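Local structure of alpha-glucosidase YIHQ (Escherichia coli, 5AEG) at residues A[166-170]-A[510-514]; A[430-434]-A[454-460]; A[487-491]-A[604-608]. The protein hydrolyses the alpha-glycosidic bond of sulfoquinovosyl diacylglycerides and sulfoquinovosyl glycerol, releasing sulfoquinovose as a source of carbon and sulfur. All coordinates share one frame. Residue numbers count along the deposited sequence, not the author numbering.

Interaction 1. Residues A[166-170]-A[510-514]; sequences QADCK and TLFEM
Residues 166-170 carry the last turn of helix 162-169 and the chain leaving it; K170 is extended (phi/psi -118/97). Residues 510-514 form a loop with a type I' beta turn from L511 to M514: F512 (55/44) and E513 (66/9) take positive phi, and M514 N bonds L511 O at 2.8 Å. The closest CA pair is Q166-F512, 7.5 Å apart. F512 (chi1 -51°, chi2 -59°) extends its ring from the turn to Q166, A167 and K170. Q166 (chi1 m, chi2 t) lays CB 3.9 Å from the ring centroid, 7° off the normal, a CH-pi contact; A167 CB lies 4.0 Å from F512 CE2, and K170 CE 4.0 Å from F512 CZ. No hydrogen bond crosses; one water donates to Q166 OE1 (2.8 Å) and F512 O (2.5 Å). The L511 side chain lies about 7 Å from that of R301, which binds the substrate. This surface contact docks the helix, in the N-terminal mutarotase-like region, on the barrel loop between strand 501-505 and helix 518-528.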
ATOM      1  N   GLN A 166      -3.468  24.033   6.342  1.00 23.86           N
ATOM      2  CA  GLN A 166      -2.566  24.670   5.368  1.00 24.19           C
ATOM      3  C   GLN A 166      -2.532  24.044   3.963  1.00 26.82           C
ATOM      4  O   GLN A 166      -2.643  24.745   2.907  1.00 25.49           O
ATOM      5  CB  GLN A 166      -1.130  24.724   5.908  1.00 25.12           C
ATOM      6  CG  GLN A 166      -0.950  25.575   7.124  1.00 26.38           C
ATOM      7  CD  GLN A 166       0.487  25.556   7.615  1.00 27.29           C
ATOM      8  OE1 GLN A 166       0.940  24.603   8.255  1.00 31.41           O
ATOM      9  NE2 GLN A 166       1.233  26.522   7.199  1.00 25.69           N
ATOM     10  N   ALA A 167      -2.433  22.704   3.916  1.00 22.95           N
ATOM     11  CA  ALA A 167      -2.370  21.998   2.639  1.00 22.81           C
ATOM     12  C   ALA A 167      -3.721  22.162   1.913  1.00 22.11           C
ATOM     13  O   ALA A 167      -3.751  22.223   0.715  1.00 23.43           O
ATOM     14  CB  ALA A 167      -2.077  20.518   2.895  1.00 23.21           C
ATOM     15  N   ASP A 168      -4.809  22.155   2.668  1.00 23.71           N
ATOM     16  CA  ASP A 168      -6.174  22.314   2.067  1.00 26.05           C
ATOM     17  C   ASP A 168      -6.394  23.719   1.479  1.00 29.86           C
ATOM     18  O   ASP A 168      -7.186  23.859   0.574  1.00 36.12           O
ATOM     19  CB  ASP A 168      -7.269  22.084   3.114  1.00 23.87           C
ATOM     20  CG  ASP A 168      -7.679  20.623   3.251  1.00 24.67           C
ATOM     21  OD1 ASP A 168      -7.273  19.830   2.392  1.00 23.62           O
ATOM     22  OD2 ASP A 168      -8.443  20.312   4.229  1.00 25.30           O
ATOM     23  N   CYS A 169      -5.714  24.739   1.990  1.00 25.98           N
ATOM     24  CA  CYS A 169      -5.817  26.057   1.401  1.00 28.94           C
ATOM     25  C   CYS A 169      -5.258  26.089  -0.008  1.00 35.31           C
ATOM     26  O   CYS A 169      -5.696  26.872  -0.775  1.00 30.66           O
ATOM     27  CB  CYS A 169      -5.167  27.094   2.291  1.00 30.07           C
ATOM     28  SG  CYS A 169      -6.134  27.351   3.807  1.00 35.52           S
ATOM     29  N   LYS A 170      -4.365  25.172  -0.345  1.00 38.50           N
ATOM     30  CA  LYS A 170      -3.670  25.087  -1.629  1.00 43.30           C
ATOM     31  C   LYS A 170      -4.091  23.722  -2.250  1.00 38.19           C
ATOM     32  O   LYS A 170      -3.586  22.703  -1.938  1.00 42.93           O
ATOM     33  CB  LYS A 170      -2.203  25.124  -1.193  1.00 50.37           C
ATOM     34  CG  LYS A 170      -1.133  25.177  -2.247  1.00 62.60           C
ATOM     35  CD  LYS A 170       0.253  24.945  -1.608  1.00 69.46           C
ATOM     36  CE  LYS A 170       0.570  23.462  -1.395  1.00 79.03           C
ATOM     37  NZ  LYS A 170       2.030  23.106  -1.473  1.00 84.08           N
ATOM     38  N   THR A 510       8.149  17.727   3.280  1.00 22.03           N
ATOM     39  CA  THR A 510       8.877  18.765   3.926  1.00 21.98           C
ATOM     40  C   THR A 510       8.264  20.109   3.384  1.00 23.53           C
ATOM     41  O   THR A 510       8.716  20.647   2.397  1.00 24.47           O
ATOM     42  CB  THR A 510      10.346  18.643   3.542  1.00 20.77           C
ATOM     43  OG1 THR A 510      10.825  17.300   3.692  1.00 20.62           O
ATOM     44  CG2 THR A 510      11.180  19.566   4.357  1.00 22.46           C
ATOM     45  N   LEU A 511       7.238  20.592   4.019  1.00 24.93           N
ATOM     46  CA  LEU A 511       6.445  21.729   3.572  1.00 26.84           C
ATOM     47  C   LEU A 511       5.963  22.445   4.788  1.00 28.48           C
ATOM     48  O   LEU A 511       6.005  21.895   5.879  1.00 23.45           O
ATOM     49  CB  LEU A 511       5.207  21.235   2.837  1.00 24.38           C
ATOM     50  CG  LEU A 511       5.424  20.536   1.523  1.00 25.55           C
ATOM     51  CD1 LEU A 511       4.054  20.021   1.004  1.00 27.98           C
ATOM     52  CD2 LEU A 511       6.143  21.363   0.450  1.00 25.67           C
ATOM     53  N   PHE A 512       5.561  23.713   4.614  1.00 26.26           N
ATOM     54  CA  PHE A 512       4.934  24.485   5.694  1.00 28.48           C
ATOM     55  C   PHE A 512       5.795  24.530   6.926  1.00 31.06           C
ATOM     56  O   PHE A 512       5.289  24.342   8.043  1.00 31.35           O
ATOM     57  CB  PHE A 512       3.511  23.930   6.026  1.00 31.75           C
ATOM     58  CG  PHE A 512       2.649  23.773   4.836  1.00 28.55           C
ATOM     59  CD1 PHE A 512       2.350  24.880   4.035  1.00 30.57           C
ATOM     60  CD2 PHE A 512       2.138  22.542   4.475  1.00 29.65           C
ATOM     61  CE1 PHE A 512       1.574  24.750   2.886  1.00 32.12           C
ATOM     62  CE2 PHE A 512       1.383  22.409   3.322  1.00 30.35           C
ATOM     63  CZ  PHE A 512       1.062  23.502   2.546  1.00 29.31           C
ATOM     64  N   GLU A 513       7.097  24.747   6.776  1.00 31.50           N
ATOM     65  CA  GLU A 513       7.913  24.732   7.985  1.00 41.15           C
ATOM     66  C   GLU A 513       8.045  23.372   8.765  1.00 35.04           C
ATOM     67  O   GLU A 513       8.561  23.355   9.887  1.00 31.15           O
ATOM     68  CB  GLU A 513       7.461  25.838   8.982  1.00 45.32           C
ATOM     69  CG  GLU A 513       7.404  27.262   8.365  1.00 59.76           C
ATOM     70  CD  GLU A 513       8.589  27.607   7.438  1.00 69.18           C
ATOM     71  OE1 GLU A 513       9.776  27.409   7.809  1.00 72.60           O
ATOM     72  OE2 GLU A 513       8.342  28.100   6.309  1.00 90.68           O
ATOM     73  N   MET A 514       7.568  22.253   8.207  1.00 26.64           N
ATOM     74  CA  MET A 514       7.957  20.981   8.775  1.00 24.91           C
ATOM     75  C   MET A 514       9.385  20.737   8.295  1.00 21.98           C
ATOM     76  O   MET A 514       9.680  20.916   7.130  1.00 23.35           O
ATOM     77  CB  MET A 514       7.051  19.852   8.253  1.00 24.52           C
ATOM     78  CG  MET A 514       5.687  19.897   8.803  1.00 24.59           C
ATOM     79  SD  MET A 514       4.604  18.537   8.233  1.00 23.84           S
ATOM     80  CE  MET A 514       4.690  18.633   6.465  1.00 23.17           C
TER
HETATM   81  O   HOH W   1       3.358  23.943   9.502  1.00 44.35           O

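Interaction 2. Residues A[430-434]-A[454-460]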
ATOM      1  N   PRO A 430      -3.041   1.362 -10.846  1.00 22.23           N
ATOM      2  CA  PRO A 430      -1.828   0.938 -10.128  1.00 20.11           C
ATOM      3  C   PRO A 430      -1.370  -0.484 -10.395  1.00 20.06           C
ATOM      4  O   PRO A 430      -0.186  -0.756 -10.659  1.00 21.62           O
ATOM      5  CB  PRO A 430      -2.215   1.167  -8.621  1.00 22.86           C
ATOM      6  CG  PRO A 430      -3.230   2.246  -8.672  1.00 21.81           C
ATOM      7  CD  PRO A 430      -4.040   1.976  -9.949  1.00 23.49           C
ATOM      8  N   ALA A 431      -2.264  -1.460 -10.326  1.00 22.82           N
ATOM      9  CA  ALA A 431      -1.799  -2.829 -10.601  1.00 20.82           C
ATOM     10  C   ALA A 431      -1.395  -3.077 -12.082  1.00 24.00           C
ATOM     11  O   ALA A 431      -0.554  -3.958 -12.339  1.00 21.67           O
ATOM     12  CB  ALA A 431      -2.805  -3.812 -10.202  1.00 21.18           C
ATOM     13  N   LEU A 432      -1.960  -2.283 -12.998  1.00 23.84           N
ATOM     14  CA  LEU A 432      -1.576  -2.346 -14.421  1.00 24.89           C
ATOM     15  C   LEU A 432      -0.114  -1.878 -14.552  1.00 26.20           C
ATOM     16  O   LEU A 432       0.735  -2.535 -15.184  1.00 26.91           O
ATOM     17  CB  LEU A 432      -2.487  -1.445 -15.222  1.00 29.63           C
ATOM     18  CG  LEU A 432      -2.510  -1.557 -16.739  1.00 36.45           C
ATOM     19  CD1 LEU A 432      -2.621  -3.022 -17.192  1.00 40.70           C
ATOM     20  CD2 LEU A 432      -3.721  -0.722 -17.224  1.00 37.42           C
ATOM     21  N   TRP A 433       0.195  -0.771 -13.884  1.00 26.87           N
ATOM     22  CA  TRP A 433       1.584  -0.261 -13.781  1.00 23.15           C
ATOM     23  C   TRP A 433       2.513  -1.228 -13.099  1.00 21.15           C
ATOM     24  O   TRP A 433       3.612  -1.496 -13.586  1.00 22.42           O
ATOM     25  CB  TRP A 433       1.511   1.157 -13.165  1.00 22.38           C
ATOM     26  CG  TRP A 433       2.785   1.822 -12.797  1.00 23.34           C
ATOM     27  CD1 TRP A 433       3.002   2.526 -11.671  1.00 24.11           C
ATOM     28  CD2 TRP A 433       3.959   1.960 -13.601  1.00 21.07           C
ATOM     29  NE1 TRP A 433       4.247   3.119 -11.712  1.00 24.26           N
ATOM     30  CE2 TRP A 433       4.894   2.711 -12.849  1.00 21.63           C
ATOM     31  CE3 TRP A 433       4.357   1.441 -14.840  1.00 23.88           C
ATOM     32  CZ2 TRP A 433       6.181   2.991 -13.302  1.00 22.20           C
ATOM     33  CZ3 TRP A 433       5.630   1.744 -15.318  1.00 21.74           C
ATOM     34  CH2 TRP A 433       6.541   2.526 -14.528  1.00 24.12           C
ATOM     35  N   ALA A 434       2.051  -1.854 -12.011  1.00 21.61           N
ATOM     36  CA  ALA A 434       2.805  -2.847 -11.340  1.00 23.58           C
ATOM     37  C   ALA A 434       3.116  -4.068 -12.291  1.00 24.33           C
ATOM     38  O   ALA A 434       4.251  -4.575 -12.327  1.00 24.10           O
ATOM     39  CB  ALA A 434       2.089  -3.343 -10.063  1.00 22.15           C
ATOM     40  N   MET A 454       6.791   0.192  -4.837  1.00 18.12           N
ATOM     41  CA  MET A 454       5.711   1.063  -5.262  1.00 18.63           C
ATOM     42  C   MET A 454       4.991   1.645  -4.108  1.00 19.77           C
ATOM     43  O   MET A 454       4.956   1.036  -2.999  1.00 17.63           O
ATOM     44  CB  MET A 454       4.662   0.192  -6.084  1.00 21.09           C
ATOM     45  CG  MET A 454       5.333  -0.468  -7.259  1.00 22.79           C
ATOM     46  SD  MET A 454       4.155  -1.192  -8.415  1.00 24.20           S
ATOM     47  CE  MET A 454       3.413   0.243  -9.191  1.00 23.88           C
ATOM     48  N   ARG A 455       4.337   2.794  -4.315  1.00 20.79           N
ATOM     49  CA  ARG A 455       3.389   3.245  -3.328  1.00 20.13           C
ATOM     50  C   ARG A 455       1.933   2.963  -3.683  1.00 20.07           C
ATOM     51  O   ARG A 455       1.189   2.536  -2.857  1.00 20.22           O
ATOM     52  CB  ARG A 455       3.551   4.710  -2.929  1.00 22.67           C
ATOM     53  CG  ARG A 455       3.339   5.795  -3.970  1.00 20.56           C
ATOM     54  CD  ARG A 455       3.602   7.198  -3.341  1.00 21.14           C
ATOM     55  NE  ARG A 455       3.758   8.108  -4.498  1.00 24.87           N
ATOM     56  CZ  ARG A 455       2.872   8.952  -5.034  1.00 28.91           C
ATOM     57  NH1 ARG A 455       1.716   9.216  -4.521  1.00 27.54           N
ATOM     58  NH2 ARG A 455       3.161   9.569  -6.153  1.00 34.79           N
ATOM     59  N   ALA A 456       1.519   3.303  -4.900  1.00 19.70           N
ATOM     60  CA  ALA A 456       0.185   2.963  -5.359  1.00 18.72           C
ATOM     61  C   ALA A 456      -0.040   1.499  -5.564  1.00 18.86           C
ATOM     62  O   ALA A 456       0.891   0.767  -5.917  1.00 19.55           O
ATOM     63  CB  ALA A 456      -0.130   3.739  -6.640  1.00 18.57           C
ATOM     64  N   GLY A 457      -1.302   1.090  -5.333  1.00 18.53           N
ATOM     65  CA  GLY A 457      -1.726  -0.216  -5.587  1.00 18.73           C
ATOM     66  C   GLY A 457      -3.159  -0.416  -5.856  1.00 18.29           C
ATOM     67  O   GLY A 457      -3.962   0.467  -5.635  1.00 20.07           O
ATOM     68  N   SER A 458      -3.473  -1.621  -6.372  1.00 21.67           N
ATOM     69  CA  SER A 458      -4.841  -2.011  -6.571  1.00 19.91           C
ATOM     70  C   SER A 458      -4.868  -3.529  -6.676  1.00 20.86           C
ATOM     71  O   SER A 458      -3.839  -4.180  -6.594  1.00 20.80           O
ATOM     72  CB  SER A 458      -5.428  -1.372  -7.862  1.00 21.51           C
ATOM     73  OG  SER A 458      -4.763  -1.753  -9.061  1.00 19.85           O
ATOM     74  N   THR A 459      -6.066  -4.087  -6.788  1.00 21.89           N
ATOM     75  CA  THR A 459      -6.250  -5.532  -6.890  1.00 20.56           C
ATOM     76  C   THR A 459      -5.288  -6.161  -7.875  1.00 21.88           C
ATOM     77  O   THR A 459      -5.229  -5.753  -9.011  1.00 22.38           O
ATOM     78  CB  THR A 459      -7.719  -5.852  -7.241  1.00 21.42           C
ATOM     79  OG1 THR A 459      -8.596  -5.336  -6.228  1.00 21.57           O
ATOM     80  CG2 THR A 459      -7.876  -7.304  -7.382  1.00 24.36           C
ATOM     81  N   GLY A 460      -4.461  -7.098  -7.410  1.00 20.85           N
ATOM     82  CA  GLY A 460      -3.405  -7.719  -8.222  1.00 22.44           C
ATOM     83  C   GLY A 460      -1.982  -7.290  -7.889  1.00 21.77           C
ATOM     84  O   GLY A 460      -0.993  -7.959  -8.263  1.00 23.31           O
TER
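This is a buried helix-on-loop contact inside the TIM-barrel domain: helix 422-444 lies against the segment between barrel strand 451-454 and helix 461-464. CA atoms approach to 4.7 Å for P430-G457 and 5.1 Å for A431-S458. The helix is kinked here: P430 has no N-H to give, and A431 N does not bond to the turn before but donates to S458 OG at 2.8 Å (angle 148°), so a loop hydroxyl takes the place of a helix carbonyl. P430 CB comes within 3.3 Å of G457 C and 3.9 Å of A456 CB, while A431 CB lies 3.3 Å from T459 O. About one turn further along the helix, W433 and A434 meet M454: M454 CE is 3.4 Å from W433 CD1 and M454 SD 3.4 Å from A434 CB. With SD obliquely placed 5.5 Å from the five-membered ring centroid, this is a Met-aromatic contact. W433 NE1 bonds D405 O, the backbone of the nucleophile, and R455 forms salt bridges with D405 and E408. Helix 422-444 links parallel neighbours 401-404 and 451-454, a beta-alpha-beta crossover of the (beta/alpha)8 barrel, and the contact lies by the C-terminal strand ends, where family 31 enzymes carry their active site.

Interaction 3. Residues A[487-491]-A[604-608]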
ATOM      1  N   VAL A 487       2.504   2.081  10.648  1.00 16.42           N
ATOM      2  CA  VAL A 487       2.099   0.792  11.216  1.00 17.94           C
ATOM      3  C   VAL A 487       0.695   0.290  10.805  1.00 18.02           C
ATOM      4  O   VAL A 487       0.595  -0.787  10.277  1.00 17.13           O
ATOM      5  CB  VAL A 487       2.289   0.729  12.737  1.00 19.69           C
ATOM      6  CG1 VAL A 487       2.063  -0.683  13.236  1.00 18.27           C
ATOM      7  CG2 VAL A 487       3.724   1.150  13.110  1.00 19.83           C
ATOM      8  N   PRO A 488      -0.374   1.105  10.922  1.00 17.69           N
ATOM      9  CA  PRO A 488      -1.634   0.683  10.303  1.00 17.23           C
ATOM     10  C   PRO A 488      -1.531   0.472   8.819  1.00 17.53           C
ATOM     11  O   PRO A 488      -2.169  -0.439   8.304  1.00 17.43           O
ATOM     12  CB  PRO A 488      -2.650   1.763  10.680  1.00 20.23           C
ATOM     13  CG  PRO A 488      -1.865   2.887  11.242  1.00 21.75           C
ATOM     14  CD  PRO A 488      -0.517   2.324  11.697  1.00 17.54           C
ATOM     15  N   ALA A 489      -0.654   1.214   8.125  1.00 16.40           N
ATOM     16  CA  ALA A 489      -0.433   0.986   6.699  1.00 16.77           C
ATOM     17  C   ALA A 489       0.108  -0.414   6.423  1.00 15.81           C
ATOM     18  O   ALA A 489      -0.355  -1.140   5.515  1.00 15.92           O
ATOM     19  CB  ALA A 489       0.450   2.102   6.169  1.00 13.92           C
ATOM     20  N   ALA A 490       1.109  -0.847   7.195  1.00 15.49           N
ATOM     21  CA  ALA A 490       1.630  -2.201   7.051  1.00 16.23           C
ATOM     22  C   ALA A 490       0.571  -3.294   7.366  1.00 16.47           C
ATOM     23  O   ALA A 490       0.475  -4.286   6.667  1.00 18.66           O
ATOM     24  CB  ALA A 490       2.784  -2.423   7.983  1.00 16.78           C
ATOM     25  N   LEU A 491      -0.166  -3.081   8.437  1.00 17.98           N
ATOM     26  CA  LEU A 491      -1.057  -4.091   8.985  1.00 17.70           C
ATOM     27  C   LEU A 491      -2.301  -4.229   8.113  1.00 17.09           C
ATOM     28  O   LEU A 491      -2.752  -5.356   7.859  1.00 17.09           O
ATOM     29  CB  LEU A 491      -1.490  -3.794  10.370  1.00 19.04           C
ATOM     30  CG  LEU A 491      -0.333  -3.813  11.415  1.00 19.99           C
ATOM     31  CD1 LEU A 491      -0.867  -3.441  12.773  1.00 21.66           C
ATOM     32  CD2 LEU A 491       0.399  -5.147  11.448  1.00 24.34           C
ATOM     33  N   LYS A 604      -3.172  -0.682  16.989  1.00 21.11           N
ATOM     34  CA  LYS A 604      -2.833   0.011  15.679  1.00 23.47           C
ATOM     35  C   LYS A 604      -1.342   0.231  15.461  1.00 20.91           C
ATOM     36  O   LYS A 604      -0.898   0.339  14.303  1.00 18.44           O
ATOM     37  CB  LYS A 604      -3.510   1.439  15.684  1.00 23.69           C
ATOM     38  CG  LYS A 604      -4.971   1.366  15.876  1.00 33.71           C
ATOM     39  CD  LYS A 604      -5.641   2.750  16.099  1.00 34.30           C
ATOM     40  CE  LYS A 604      -5.531   3.509  14.828  1.00 29.80           C
ATOM     41  NZ  LYS A 604      -6.568   4.585  14.871  1.00 28.92           N
ATOM     42  N   TYR A 605      -0.576   0.399  16.555  1.00 20.60           N
ATOM     43  CA  TYR A 605       0.816   0.957  16.505  1.00 20.65           C
ATOM     44  C   TYR A 605       1.900  -0.062  17.004  1.00 20.90           C
ATOM     45  O   TYR A 605       3.010   0.322  17.322  1.00 22.25           O
ATOM     46  CB  TYR A 605       0.852   2.304  17.225  1.00 20.56           C
ATOM     47  CG  TYR A 605      -0.117   3.304  16.608  1.00 18.85           C
ATOM     48  CD1 TYR A 605       0.027   3.706  15.256  1.00 19.09           C
ATOM     49  CD2 TYR A 605      -1.176   3.843  17.339  1.00 23.05           C
ATOM     50  CE1 TYR A 605      -0.867   4.580  14.665  1.00 17.75           C
ATOM     51  CE2 TYR A 605      -2.059   4.753  16.762  1.00 21.02           C
ATOM     52  CZ  TYR A 605      -1.902   5.109  15.425  1.00 20.43           C
ATOM     53  OH  TYR A 605      -2.831   5.977  14.843  1.00 20.51           O
ATOM     54  N   GLN A 606       1.554  -1.350  16.997  1.00 17.83           N
ATOM     55  CA  GLN A 606       2.490  -2.418  17.218  1.00 19.42           C
ATOM     56  C   GLN A 606       2.143  -3.621  16.418  1.00 18.94           C
ATOM     57  O   GLN A 606       1.031  -3.777  15.910  1.00 19.65           O
ATOM     58  CB  GLN A 606       2.538  -2.734  18.742  1.00 20.01           C
ATOM     59  CG  GLN A 606       1.273  -3.141  19.345  1.00 19.26           C
ATOM     60  CD  GLN A 606       1.451  -3.570  20.812  1.00 19.31           C
ATOM     61  OE1 GLN A 606       1.406  -2.724  21.734  1.00 19.95           O
ATOM     62  NE2 GLN A 606       1.785  -4.823  21.016  1.00 21.23           N
ATOM     63  N   TYR A 607       3.175  -4.469  16.245  1.00 17.81           N
ATOM     64  CA  TYR A 607       3.161  -5.547  15.346  1.00 18.47           C
ATOM     65  C   TYR A 607       4.099  -6.622  15.752  1.00 20.26           C
ATOM     66  O   TYR A 607       4.950  -6.410  16.599  1.00 18.75           O
ATOM     67  CB  TYR A 607       3.455  -5.146  13.870  1.00 19.37           C
ATOM     68  CG  TYR A 607       4.805  -4.542  13.639  1.00 17.86           C
ATOM     69  CD1 TYR A 607       5.058  -3.163  13.933  1.00 20.43           C
ATOM     70  CD2 TYR A 607       5.843  -5.279  13.116  1.00 20.00           C
ATOM     71  CE1 TYR A 607       6.319  -2.588  13.714  1.00 18.18           C
ATOM     72  CE2 TYR A 607       7.117  -4.705  12.912  1.00 18.56           C
ATOM     73  CZ  TYR A 607       7.340  -3.358  13.198  1.00 17.83           C
ATOM     74  OH  TYR A 607       8.598  -2.855  12.928  1.00 19.24           O
ATOM     75  N   LEU A 608       3.901  -7.788  15.149  1.00 17.86           N
ATOM     76  CA  LEU A 608       4.876  -8.881  15.239  1.00 20.44           C
ATOM     77  C   LEU A 608       5.719  -8.908  13.936  1.00 19.81           C
ATOM     78  O   LEU A 608       5.187  -8.801  12.821  1.00 20.35           O
ATOM     79  CB  LEU A 608       4.166 -10.207  15.420  1.00 20.27           C
ATOM     80  CG  LEU A 608       3.348 -10.404  16.670  1.00 18.99           C
ATOM     81  CD1 LEU A 608       2.455 -11.676  16.590  1.00 22.21           C
ATOM     82  CD2 LEU A 608       4.160 -10.376  17.926  1.00 22.26           C
TER
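V487, K604 and P488 bury the most area here, 68, 51 and 47 Å². V487 directs its CA-CB bond at the opposing segment and, with chi1 t, sets CG1 3.3 Å from K604 O, 3.8 Å from Y605 C and 4.0 Å from Y607 CD1, so one methyl packs on the 604-605 backbone and the Y607 ring. The contact joins helix 486-495 of the TIM-barrel domain to the lead-in of strand 607-609, part of the antiparallel sheet of the C-terminal domain, and so is an interdomain interface of the family 31 architecture. P488 brings CD to 3.3 Å from the same K604 O and 3.7 Å from Y605 CE1. K604 meets the helix through its backbone; its side chain leads away, and NZ bonds S137 O. No hydrogen bond crosses, in keeping with apolar groups facing the chain. One turn along the helix from V487, L491 adds CD2 at 3.9 Å from Y607 CB and CD1 at 3.7 Å from Q606 O, while Y607 OH bonds F530 O.

All three contacts involve the TIM-barrel region, but each in a different way. Interaction 2 stays within it, joining segments 20 residues apart; interaction 1 ties it to the N-terminal mutarotase-like region across 340 residues, and interaction 3 to the C-terminal domain across 113. Along the chain, interaction 2 falls wholly between the two segments of interaction 1 and is completed before interaction 3 begins, whereas 1 and 3 alternate. Their centres lie 27 Å (1-2), 26 Å (1-3) and 21 Å (2-3) apart, and none touch. Interaction 2, beside the nucleophile D405 and the probable active-site residue E408, is thus a local barrel contact, while 1 and 3 join the flanking domains to the barrel.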